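Local atomic coordinates of alpha,alpha-trehalose-phosphate synthase (UDP-forming) (Burkholderia xenovorans, PDB entry 5V0T), a protein that belongs to glycosyltransferase family 20 and has the two-domain GT-B architecture. Residues I13-R18 with Q124-L129. Sequence-based numbering, arbitrary orientation.
Sequences IIVSNR and QQLVPL. With G6P (6-O-phosphono-alpha-D-glucopyranose), chain J.
V15, on strand 12-16, and L126, on helix 109-126, approach most closely along the backbone, with 9.0 Å between their CA atoms. No hydrogen bond joins the segments; the contact is apolar and buried. L126 meets the strand with both of its methyls. Its CG lies anti to the backbone N (chi1 177°), which turns the methyl fork toward the strand. CD2 meets CG2 of V15 tip to tip at 3.9 Å. CD1 lies 4.1 Å from CG2 of I13, and the I13 and L126 side chains pass alongside each other, running opposite ways. F48 of the neighbouring strand 45-48 also touches both V15 and L126. This is helix-on-sheet packing in the Rossmann-like N-terminal domain of the GT-B fold, with strand 12-16 running parallel between strands 45-48 and 135-139. At the other end, the strand leads into the G6P pocket. S16 OG donates to R18 O at 2.7 Å, from above the carbonyl plane. Two bends, at chi2 and chi3 (65° and 75°), bring the edge of the R18 guanidinium to the phosphate of G6P, with NE bonded to O3P and NH2 to O1P, each at 2.9 Å. Y86, D140 and R315 also hydrogen-bond to G6P.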
loop_
_atom_site.group_PDB
_atom_site.type_symbol
_atom_site.label_atom_id
_atom_site.label_comp_id
_atom_site.label_asym_id
_atom_site.label_seq_id
_atom_site.Cartn_x
_atom_site.Cartn_y
_atom_site.Cartn_z
ATOM N N ILE A 13 -9.879 15.933 -9.833
ATOM C CA ILE A 13 -8.548 15.749 -10.396
ATOM C C ILE A 13 -7.746 14.928 -9.401
ATOM O O ILE A 13 -7.423 15.408 -8.313
ATOM C CB ILE A 13 -7.847 17.086 -10.661
ATOM C CG1 ILE A 13 -8.770 18.081 -11.384
ATOM C CG2 ILE A 13 -6.533 16.829 -11.378
ATOM C CD1 ILE A 13 -9.078 17.755 -12.829
ATOM N N ILE A 14 -7.403 13.701 -9.769
ATOM C CA ILE A 14 -6.481 12.881 -8.991
ATOM C C ILE A 14 -5.057 13.156 -9.462
ATOM O O ILE A 14 -4.785 13.178 -10.669
ATOM C CB ILE A 14 -6.815 11.388 -9.139
ATOM C CG1 ILE A 14 -8.169 11.070 -8.497
ATOM C CG2 ILE A 14 -5.693 10.543 -8.538
ATOM C CD1 ILE A 14 -8.157 11.102 -6.987
ATOM N N VAL A 15 -4.145 13.356 -8.509
ATOM C CA VAL A 15 -2.722 13.543 -8.778
ATOM C C VAL A 15 -1.940 12.505 -7.976
ATOM O O VAL A 15 -2.068 12.444 -6.750
ATOM C CB VAL A 15 -2.252 14.958 -8.404
ATOM C CG1 VAL A 15 -0.758 15.129 -8.723
ATOM C CG2 VAL A 15 -3.101 16.028 -9.100
ATOM N N SER A 16 -1.115 11.710 -8.658
ATOM C CA SER A 16 -0.237 10.754 -7.984
ATOM C C SER A 16 0.988 10.560 -8.851
ATOM O O SER A 16 1.004 10.931 -10.023
ATOM C CB SER A 16 -0.929 9.403 -7.749
ATOM O OG SER A 16 -1.287 8.829 -9.009
ATOM N N ASN A 17 2.027 9.966 -8.277
ATOM C CA ASN A 17 3.170 9.620 -9.110
ATOM C C ASN A 17 2.821 8.449 -10.019
ATOM O O ASN A 17 2.834 8.570 -11.250
ATOM C CB ASN A 17 4.387 9.272 -8.250
ATOM C CG ASN A 17 5.633 9.088 -9.094
ATOM O OD1 ASN A 17 6.076 10.017 -9.768
ATOM N ND2 ASN A 17 6.182 7.878 -9.093
ATOM N N ARG A 18 2.509 7.304 -9.419
ATOM C CA ARG A 18 2.152 6.108 -10.170
ATOM C C ARG A 18 0.716 6.219 -10.664
ATOM O O ARG A 18 -0.193 6.536 -9.890
ATOM C CB ARG A 18 2.316 4.861 -9.293
ATOM C CG ARG A 18 1.957 3.548 -10.026
ATOM C CD ARG A 18 2.935 3.284 -11.163
ATOM N NE ARG A 18 4.237 2.822 -10.680
ATOM C CZ ARG A 18 5.317 2.704 -11.448
ATOM N NH1 ARG A 18 5.258 3.058 -12.732
ATOM N NH2 ARG A 18 6.458 2.245 -10.942
ATOM N N GLN A 124 3.375 22.732 -12.595
ATOM C CA GLN A 124 3.291 23.592 -13.779
ATOM C C GLN A 124 2.631 22.874 -14.952
ATOM O O GLN A 124 1.928 23.497 -15.759
ATOM C CB GLN A 124 4.680 24.077 -14.203
ATOM C CG GLN A 124 5.191 25.320 -13.488
ATOM C CD GLN A 124 4.141 26.415 -13.349
ATOM O OE1 GLN A 124 3.416 26.737 -14.293
ATOM N NE2 GLN A 124 4.056 26.988 -12.160
ATOM N N GLN A 125 2.880 21.576 -15.093
ATOM C CA GLN A 125 2.235 20.827 -16.160
ATOM C C GLN A 125 0.735 20.703 -15.917
ATOM O O GLN A 125 -0.050 20.693 -16.873
ATOM C CB GLN A 125 2.877 19.442 -16.288
ATOM C CG GLN A 125 4.358 19.460 -16.593
ATOM C CD GLN A 125 4.689 20.259 -17.833
ATOM O OE1 GLN A 125 5.565 21.118 -17.805
ATOM N NE2 GLN A 125 3.995 19.981 -18.930
ATOM N N LEU A 126 0.321 20.619 -14.652
ATOM C CA LEU A 126 -1.094 20.460 -14.338
ATOM C C LEU A 126 -1.874 21.760 -14.536
ATOM O O LEU A 126 -3.016 21.728 -15.016
ATOM C CB LEU A 126 -1.252 19.936 -12.908
ATOM C CG LEU A 126 -2.682 19.781 -12.391
ATOM C CD1 LEU A 126 -3.430 18.746 -13.234
ATOM C CD2 LEU A 126 -2.723 19.438 -10.879
ATOM N N VAL A 127 -1.273 22.910 -14.190
ATOM C CA VAL A 127 -2.023 24.173 -14.169
ATOM C C VAL A 127 -2.833 24.414 -15.442
ATOM O O VAL A 127 -4.026 24.731 -15.330
ATOM C CB VAL A 127 -1.085 25.343 -13.831
ATOM C CG1 VAL A 127 -1.764 26.691 -14.155
ATOM C CG2 VAL A 127 -0.681 25.278 -12.350
ATOM N N PRO A 128 -2.275 24.285 -16.653
ATOM C CA PRO A 128 -3.073 24.593 -17.856
ATOM C C PRO A 128 -4.291 23.705 -18.029
ATOM O O PRO A 128 -5.194 24.068 -18.777
ATOM C CB PRO A 128 -2.079 24.392 -19.007
ATOM C CG PRO A 128 -0.745 24.485 -18.390
ATOM C CD PRO A 128 -0.893 23.922 -17.009
ATOM N N LEU A 129 -4.350 22.558 -17.363
ATOM C CA LEU A 129 -5.479 21.653 -17.522
ATOM C C LEU A 129 -6.597 21.919 -16.526
ATOM O O LEU A 129 -7.674 21.329 -16.655
ATOM C CB LEU A 129 -5.005 20.208 -17.374
ATOM C CG LEU A 129 -3.886 19.809 -18.328
ATOM C CD1 LEU A 129 -3.248 18.514 -17.864
ATOM C CD2 LEU A 129 -4.463 19.665 -19.739
HETATM C C1 G6P J . 2.887 1.721 -2.554
HETATM C C2 G6P J . 2.918 3.240 -2.576
HETATM C C3 G6P J . 2.432 3.765 -3.929
HETATM C C4 G6P J . 3.266 3.126 -5.043
HETATM C C5 G6P J . 3.200 1.602 -4.921
HETATM C C6 G6P J . 3.988 0.940 -6.053
HETATM O O1 G6P J . 1.531 1.330 -2.729
HETATM O O2 G6P J . 2.111 3.751 -1.499
HETATM O O3 G6P J . 2.618 5.190 -3.941
HETATM O O4 G6P J . 2.742 3.512 -6.330
HETATM O O5 G6P J . 3.680 1.194 -3.630
HETATM O O6 G6P J . 5.341 1.426 -6.059
HETATM P P G6P J . 5.928 2.124 -7.388
HETATM O O1P G6P J . 6.129 1.016 -8.391
HETATM O O2P G6P J . 7.188 2.796 -6.919
HETATM O O3P G6P J . 4.854 3.095 -7.824
#